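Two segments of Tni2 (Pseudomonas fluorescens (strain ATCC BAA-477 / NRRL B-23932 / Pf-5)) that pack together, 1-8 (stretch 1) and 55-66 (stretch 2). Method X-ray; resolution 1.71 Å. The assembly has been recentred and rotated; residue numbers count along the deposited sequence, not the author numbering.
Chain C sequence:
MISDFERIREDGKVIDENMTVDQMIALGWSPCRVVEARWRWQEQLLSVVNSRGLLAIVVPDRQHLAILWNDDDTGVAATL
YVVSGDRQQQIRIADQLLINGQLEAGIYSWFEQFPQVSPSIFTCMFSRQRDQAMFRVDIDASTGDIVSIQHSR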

HETATM    1  N   MSE C   1      -4.513   1.241  27.348  1.00 21.09           N
HETATM    2  CA  MSE C   1      -4.827   0.846  25.970  1.00 22.15           C
HETATM    3  C   MSE C   1      -5.167   2.062  25.112  1.00 22.93           C
HETATM    4  O   MSE C   1      -5.527   3.113  25.631  1.00 23.18           O
ATOM      5  N   ILE C   2      -5.052   1.901  23.794  1.00 17.79           N
ATOM      6  CA  ILE C   2      -5.316   2.967  22.836  1.00 16.94           C
ATOM      7  C   ILE C   2      -6.800   3.005  22.505  1.00 17.84           C
ATOM      8  O   ILE C   2      -7.376   1.989  22.100  1.00 21.01           O
ATOM      9  N   SER C   3      -7.423   4.171  22.684  1.00 19.01           N
ATOM     10  CA  SER C   3      -8.841   4.356  22.419  1.00 18.29           C
ATOM     11  C   SER C   3      -9.039   5.608  21.568  1.00 17.49           C
ATOM     12  O   SER C   3      -8.174   6.480  21.513  1.00 19.46           O
ATOM     13  N   ASP C   4     -10.217   5.708  20.946  1.00 18.26           N
ATOM     14  CA  ASP C   4     -10.629   6.935  20.251  1.00 17.80           C
ATOM     15  C   ASP C   4      -9.575   7.415  19.249  1.00 16.69           C
ATOM     16  O   ASP C   4      -9.206   8.590  19.198  1.00 16.92           O
ATOM     17  N   PHE C   5      -9.091   6.482  18.443  1.00 16.81           N
ATOM     18  CA  PHE C   5      -8.037   6.762  17.464  1.00 15.94           C
ATOM     19  C   PHE C   5      -8.636   7.433  16.233  1.00 19.53           C
ATOM     20  O   PHE C   5      -9.483   6.848  15.545  1.00 16.99           O
ATOM     21  N   GLU C   6      -8.200   8.655  15.958  1.00 15.99           N
ATOM     22  CA  GLU C   6      -8.768   9.467  14.887  1.00 15.66           C
ATOM     23  C   GLU C   6      -7.642  10.001  14.024  1.00 16.92           C
ATOM     24  O   GLU C   6      -6.581  10.374  14.531  1.00 18.28           O
ATOM     25  N   ARG C   7      -7.868  10.012  12.717  1.00 15.02           N
ATOM     26  CA  ARG C   7      -6.915  10.565  11.768  1.00 15.60           C
ATOM     27  C   ARG C   7      -7.554  11.788  11.130  1.00 20.78           C
ATOM     28  O   ARG C   7      -8.693  11.720  10.675  1.00 18.93           O
ATOM     29  N   ILE C   8      -6.842  12.904  11.122  1.00 15.69           N
ATOM     30  CA  ILE C   8      -7.416  14.172  10.690  1.00 14.57           C
ATOM     31  C   ILE C   8      -6.762  14.537   9.361  1.00 15.85           C
ATOM     32  O   ILE C   8      -5.537  14.668   9.274  1.00 15.84           O
ATOM     33  N   LEU C  55       0.814   8.169   7.608  1.00 14.14           N
ATOM     34  CA  LEU C  55      -0.098   7.041   7.529  1.00 16.03           C
ATOM     35  C   LEU C  55       0.021   6.346   8.869  1.00 16.31           C
ATOM     36  O   LEU C  55       1.128   5.968   9.257  1.00 19.37           O
ATOM     37  N   ALA C  56      -1.101   6.207   9.585  1.00 12.87           N
ATOM     38  CA  ALA C  56      -1.060   5.686  10.954  1.00 13.56           C
ATOM     39  C   ALA C  56      -2.033   4.534  11.103  1.00 12.62           C
ATOM     40  O   ALA C  56      -3.162   4.601  10.598  1.00 16.09           O
ATOM     41  N   ILE C  57      -1.599   3.481  11.803  1.00 13.55           N
ATOM     42  CA  ILE C  57      -2.489   2.392  12.189  1.00 12.77           C
ATOM     43  C   ILE C  57      -2.285   2.113  13.668  1.00 14.85           C
ATOM     44  O   ILE C  57      -1.233   2.406  14.243  1.00 14.15           O
ATOM     45  N   VAL C  58      -3.313   1.583  14.295  1.00 12.51           N
ATOM     46  CA  VAL C  58      -3.161   1.036  15.638  1.00 12.90           C
ATOM     47  C   VAL C  58      -2.789  -0.435  15.493  1.00 12.00           C
ATOM     48  O   VAL C  58      -3.496  -1.198  14.831  1.00 15.80           O
ATOM     49  N   VAL C  59      -1.657  -0.822  16.067  1.00 14.44           N
ATOM     50  CA  VAL C  59      -1.251  -2.233  16.040  1.00 14.70           C
ATOM     51  C   VAL C  59      -2.302  -3.043  16.787  1.00 14.97           C
ATOM     52  O   VAL C  59      -2.904  -2.526  17.748  1.00 15.46           O
ATOM     53  N   PRO C  60      -2.631  -4.275  16.377  1.00 19.19           N
ATOM     54  CA  PRO C  60      -3.771  -4.957  17.014  1.00 17.62           C
ATOM     55  C   PRO C  60      -3.593  -5.238  18.501  1.00 18.14           C
ATOM     56  O   PRO C  60      -4.605  -5.517  19.163  1.00 18.72           O
ATOM     57  N   ASP C  61      -2.393  -5.069  19.065  1.00 16.68           N
ATOM     58  CA  ASP C  61      -2.241  -5.177  20.511  1.00 19.30           C
ATOM     59  C   ASP C  61      -2.815  -3.969  21.257  1.00 18.36           C
ATOM     60  O   ASP C  61      -2.846  -3.990  22.488  1.00 17.47           O
ATOM     61  N   ARG C  62      -3.277  -2.950  20.522  1.00 14.51           N
ATOM     62  CA  ARG C  62      -3.884  -1.732  21.074  1.00 15.05           C
ATOM     63  C   ARG C  62      -2.966  -1.017  22.052  1.00 18.05           C
ATOM     64  O   ARG C  62      -3.431  -0.289  22.938  1.00 16.17           O
ATOM     65  N   GLN C  63      -1.649  -1.170  21.891  1.00 13.58           N
ATOM     66  CA  GLN C  63      -0.745  -0.434  22.768  1.00 14.11           C
ATOM     67  C   GLN C  63       0.479   0.056  22.016  1.00 17.08           C
ATOM     68  O   GLN C  63       1.439   0.533  22.645  1.00 14.49           O
ATOM     69  N   HIS C  64       0.461  -0.051  20.696  1.00 14.50           N
ATOM     70  CA  HIS C  64       1.427   0.603  19.834  1.00 15.12           C
ATOM     71  C   HIS C  64       0.701   1.169  18.635  1.00 14.18           C
ATOM     72  O   HIS C  64      -0.350   0.667  18.214  1.00 14.39           O
ATOM     73  N   LEU C  65       1.300   2.202  18.056  1.00 15.29           N
ATOM     74  CA  LEU C  65       0.894   2.693  16.753  1.00 13.76           C
ATOM     75  C   LEU C  65       2.064   2.516  15.797  1.00 15.14           C
ATOM     76  O   LEU C  65       3.229   2.638  16.193  1.00 17.04           O
ATOM     77  N   ALA C  66       1.762   2.188  14.557  1.00 12.57           N
ATOM     78  CA  ALA C  66       2.771   2.227  13.508  1.00 11.88           C
ATOM     79  C   ALA C  66       2.490   3.471  12.683  1.00 12.62           C
ATOM     80  O   ALA C  66       1.358   3.677  12.236  1.00 14.66           O
TER

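Stretch 2 is a β-hairpin whose two strands are joined through a type I turn from Val59 to Arg62, and stretch 1 lays Ile2, Phe5 and Arg7 against it, all three with CA-to-CB bonds pointing toward the hairpin. Ile2 contributes most. Its m,t rotamer extends CD1 to 3.6 Å from Leu65 CD1 and 3.5 Å from His64 O, while CG2 lies 3.9 Å from Val58 CG2, so the branched side chain reaches both strands of the hairpin.

Phe5 adopts chi1 t with chi2 at 72°, which presents one ring face to Val58. Val58, itself t, places CG2 3.5 Å from the Phe5 ring centroid and 18° off the ring normal, a CH-pi contact. The far end of the ring continues to Ala56, with Phe5 CZ 3.9 Å from Ala56 CB, and Phe5 CE1 approaches Leu65 CD2 at 3.6 Å. Leu65 (chi1 m, chi2 off-well at 102°) thus meets Ile2 through CD1 and Phe5 through CD2. Beyond the ring, Arg7 (m,t,m) brings CD to 3.7 Å from Ala56 O; its NH1 is hydrogen-bonded elsewhere in the structure.

Polar contacts gather at Arg62. Its carbonyl O accepts a hydrogen bond from Ile2 N (2.9 Å), and its m,m,m side chain curls back so that NH2 donates to Ile2 O (3.1 Å), which lies at the guanidinium edge. A water donates to Ile2 O (2.7 Å) and accepts from Arg62 NE (3.2 Å), bridging the same two residues.

Within the hairpin, Asp61 takes the p rotamer, directing OD1 to Gln63 N (2.9 Å) and OD2 to His64 ND1 (2.8 Å), both as acceptor. Gln63, p,t, returns NE2 to Asp61 O (3.0 Å). These bonds tie the turn together, while the ends of the Met1 and Gln63 side chains lead away from the contact.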

HETATM    1  CB  MSE C   1      -5.998  -0.131  25.952  1.00 22.53           C
HETATM    2  CG  MSE C   1      -7.322   0.525  26.271  1.00 23.14           C
HETATM    3 SE   MSE C   1      -8.592  -0.918  26.632  1.00 48.13          SE
HETATM    4  CE  MSE C   1     -10.018  -0.400  25.433  1.00 48.66           C
ATOM      5  CB  ILE C   2      -4.495   2.752  21.558  1.00 16.43           C
ATOM      6  CG1 ILE C   2      -3.005   2.867  21.886  1.00 15.95           C
ATOM      7  CG2 ILE C   2      -4.957   3.759  20.462  1.00 16.02           C
ATOM      8  CD1 ILE C   2      -2.078   2.374  20.722  1.00 19.15           C
ATOM      9  CB  SER C   3      -9.643   4.533  23.725  1.00 19.00           C
ATOM     10  OG  SER C   3      -9.430   3.439  24.623  1.00 24.24           O
ATOM     11  CB  ASP C   4     -10.951   8.038  21.262  1.00 23.76           C
ATOM     12  CG  ASP C   4     -11.986   7.607  22.267  1.00 33.87           C
ATOM     13  OD1 ASP C   4     -13.008   7.035  21.839  1.00 29.16           O
ATOM     14  OD2 ASP C   4     -11.756   7.811  23.477  1.00 36.65           O
ATOM     15  CB  PHE C   5      -7.356   5.459  17.089  1.00 17.35           C
ATOM     16  CG  PHE C   5      -6.455   5.560  15.892  1.00 17.49           C
ATOM     17  CD1 PHE C   5      -5.254   6.224  15.984  1.00 15.30           C
ATOM     18  CD2 PHE C   5      -6.782   4.915  14.712  1.00 18.26           C
ATOM     19  CE1 PHE C   5      -4.385   6.298  14.874  1.00 16.92           C
ATOM     20  CE2 PHE C   5      -5.933   4.977  13.596  1.00 20.61           C
ATOM     21  CZ  PHE C   5      -4.732   5.664  13.693  1.00 19.02           C
ATOM     22  CB  GLU C   6      -9.632  10.632  15.450  1.00 16.72           C
ATOM     23  CG  GLU C   6     -10.918  10.090  16.011  1.00 16.62           C
ATOM     24  CD  GLU C   6     -11.887  11.151  16.568  1.00 30.90           C
ATOM     25  OE1 GLU C   6     -11.452  12.247  16.963  1.00 32.32           O
ATOM     26  OE2 GLU C   6     -13.083  10.841  16.626  1.00 31.22           O
ATOM     27  CB  ARG C   7      -6.551   9.526  10.715  1.00 14.95           C
ATOM     28  CG  ARG C   7      -5.585   8.483  11.237  1.00 16.63           C
ATOM     29  CD  ARG C   7      -5.676   7.248  10.381  1.00 17.51           C
ATOM     30  NE  ARG C   7      -6.917   6.527  10.645  1.00 16.25           N
ATOM     31  CZ  ARG C   7      -7.541   5.746   9.768  1.00 19.83           C
ATOM     32  NH1 ARG C   7      -7.059   5.590   8.548  1.00 20.38           N
ATOM     33  NH2 ARG C   7      -8.654   5.095  10.118  1.00 18.68           N
ATOM     34  CB  ILE C   8      -7.241  15.283  11.734  1.00 17.90           C
ATOM     35  CG1 ILE C   8      -7.957  14.917  13.066  1.00 22.75           C
ATOM     36  CG2 ILE C   8      -7.902  16.558  11.249  1.00 19.26           C
ATOM     37  CD1 ILE C   8      -7.046  14.246  14.047  1.00 30.30           C
ATOM     38  CB  LEU C  55       0.287   6.123   6.361  1.00 20.91           C
ATOM     39  CG  LEU C  55      -0.633   5.002   5.908  1.00 23.50           C
ATOM     40  CD1 LEU C  55      -2.007   5.533   5.428  1.00 25.80           C
ATOM     41  CD2 LEU C  55       0.066   4.250   4.787  1.00 21.94           C
ATOM     42  CB  ALA C  56      -1.430   6.773  11.992  1.00 12.82           C
ATOM     43  CB  ILE C  57      -2.268   1.089  11.377  1.00 14.84           C
ATOM     44  CG1 ILE C  57      -0.812   0.629  11.499  1.00 16.46           C
ATOM     45  CG2 ILE C  57      -2.678   1.290   9.903  1.00 20.27           C
ATOM     46  CD1 ILE C  57      -0.605  -0.849  11.190  1.00 27.22           C
ATOM     47  CB  VAL C  58      -4.445   1.214  16.459  1.00 14.95           C
ATOM     48  CG1 VAL C  58      -4.307   0.508  17.800  1.00 16.16           C
ATOM     49  CG2 VAL C  58      -4.760   2.728  16.656  1.00 15.89           C
ATOM     50  CB  VAL C  59       0.143  -2.377  16.673  1.00 16.06           C
ATOM     51  CG1 VAL C  59       0.635  -3.831  16.683  1.00 15.05           C
ATOM     52  CG2 VAL C  59       1.155  -1.446  15.932  1.00 12.54           C
ATOM     53  CB  PRO C  60      -3.912  -6.246  16.193  1.00 17.06           C
ATOM     54  CG  PRO C  60      -3.393  -5.824  14.821  1.00 19.07           C
ATOM     55  CD  PRO C  60      -2.200  -4.974  15.161  1.00 16.55           C
ATOM     56  CB  ASP C  61      -0.759  -5.415  20.890  1.00 14.91           C
ATOM     57  CG  ASP C  61       0.166  -4.249  20.533  1.00 15.32           C
ATOM     58  OD1 ASP C  61      -0.304  -3.140  20.226  1.00 15.71           O
ATOM     59  OD2 ASP C  61       1.394  -4.464  20.555  1.00 17.51           O
ATOM     60  CB  ARG C  62      -5.235  -2.006  21.738  1.00 15.58           C
ATOM     61  CG  ARG C  62      -6.205  -2.787  20.894  1.00 22.51           C
ATOM     62  CD  ARG C  62      -6.563  -2.078  19.641  1.00 30.39           C
ATOM     63  NE  ARG C  62      -7.215  -0.788  19.892  1.00 33.05           N
ATOM     64  CZ  ARG C  62      -7.666  -0.003  18.920  1.00 30.26           C
ATOM     65  NH1 ARG C  62      -7.547  -0.399  17.655  1.00 26.84           N
ATOM     66  NH2 ARG C  62      -8.225   1.174  19.205  1.00 24.47           N
ATOM     67  CB  GLN C  63      -0.358  -1.294  23.988  1.00 19.29           C
ATOM     68  CG  GLN C  63       0.250  -2.675  23.682  1.00 14.93           C
ATOM     69  CD  GLN C  63       0.067  -3.588  24.884  1.00 16.67           C
ATOM     70  OE1 GLN C  63       0.821  -3.508  25.857  1.00 18.70           O
ATOM     71  NE2 GLN C  63      -0.953  -4.424  24.836  1.00 16.18           N
ATOM     72  CB  HIS C  64       2.509  -0.385  19.363  1.00 13.65           C
ATOM     73  CG  HIS C  64       3.292  -0.980  20.479  1.00 13.31           C
ATOM     74  ND1 HIS C  64       2.978  -2.198  21.046  1.00 12.51           N
ATOM     75  CD2 HIS C  64       4.385  -0.523  21.134  1.00 13.96           C
ATOM     76  CE1 HIS C  64       3.856  -2.473  21.992  1.00 17.64           C
ATOM     77  NE2 HIS C  64       4.711  -1.470  22.077  1.00 15.63           N
ATOM     78  CB  LEU C  65       0.493   4.168  16.816  1.00 12.87           C
ATOM     79  CG  LEU C  65      -0.714   4.381  17.763  1.00 16.66           C
ATOM     80  CD1 LEU C  65      -0.198   4.936  19.085  1.00 17.34           C
ATOM     81  CD2 LEU C  65      -1.722   5.304  17.127  1.00 20.38           C
ATOM     82  CB  ALA C  66       2.732   0.976  12.639  1.00 13.18           C
TER
HETATM   83  O   HOH W   1      -8.366  -0.434  22.812  1.00 31.98           O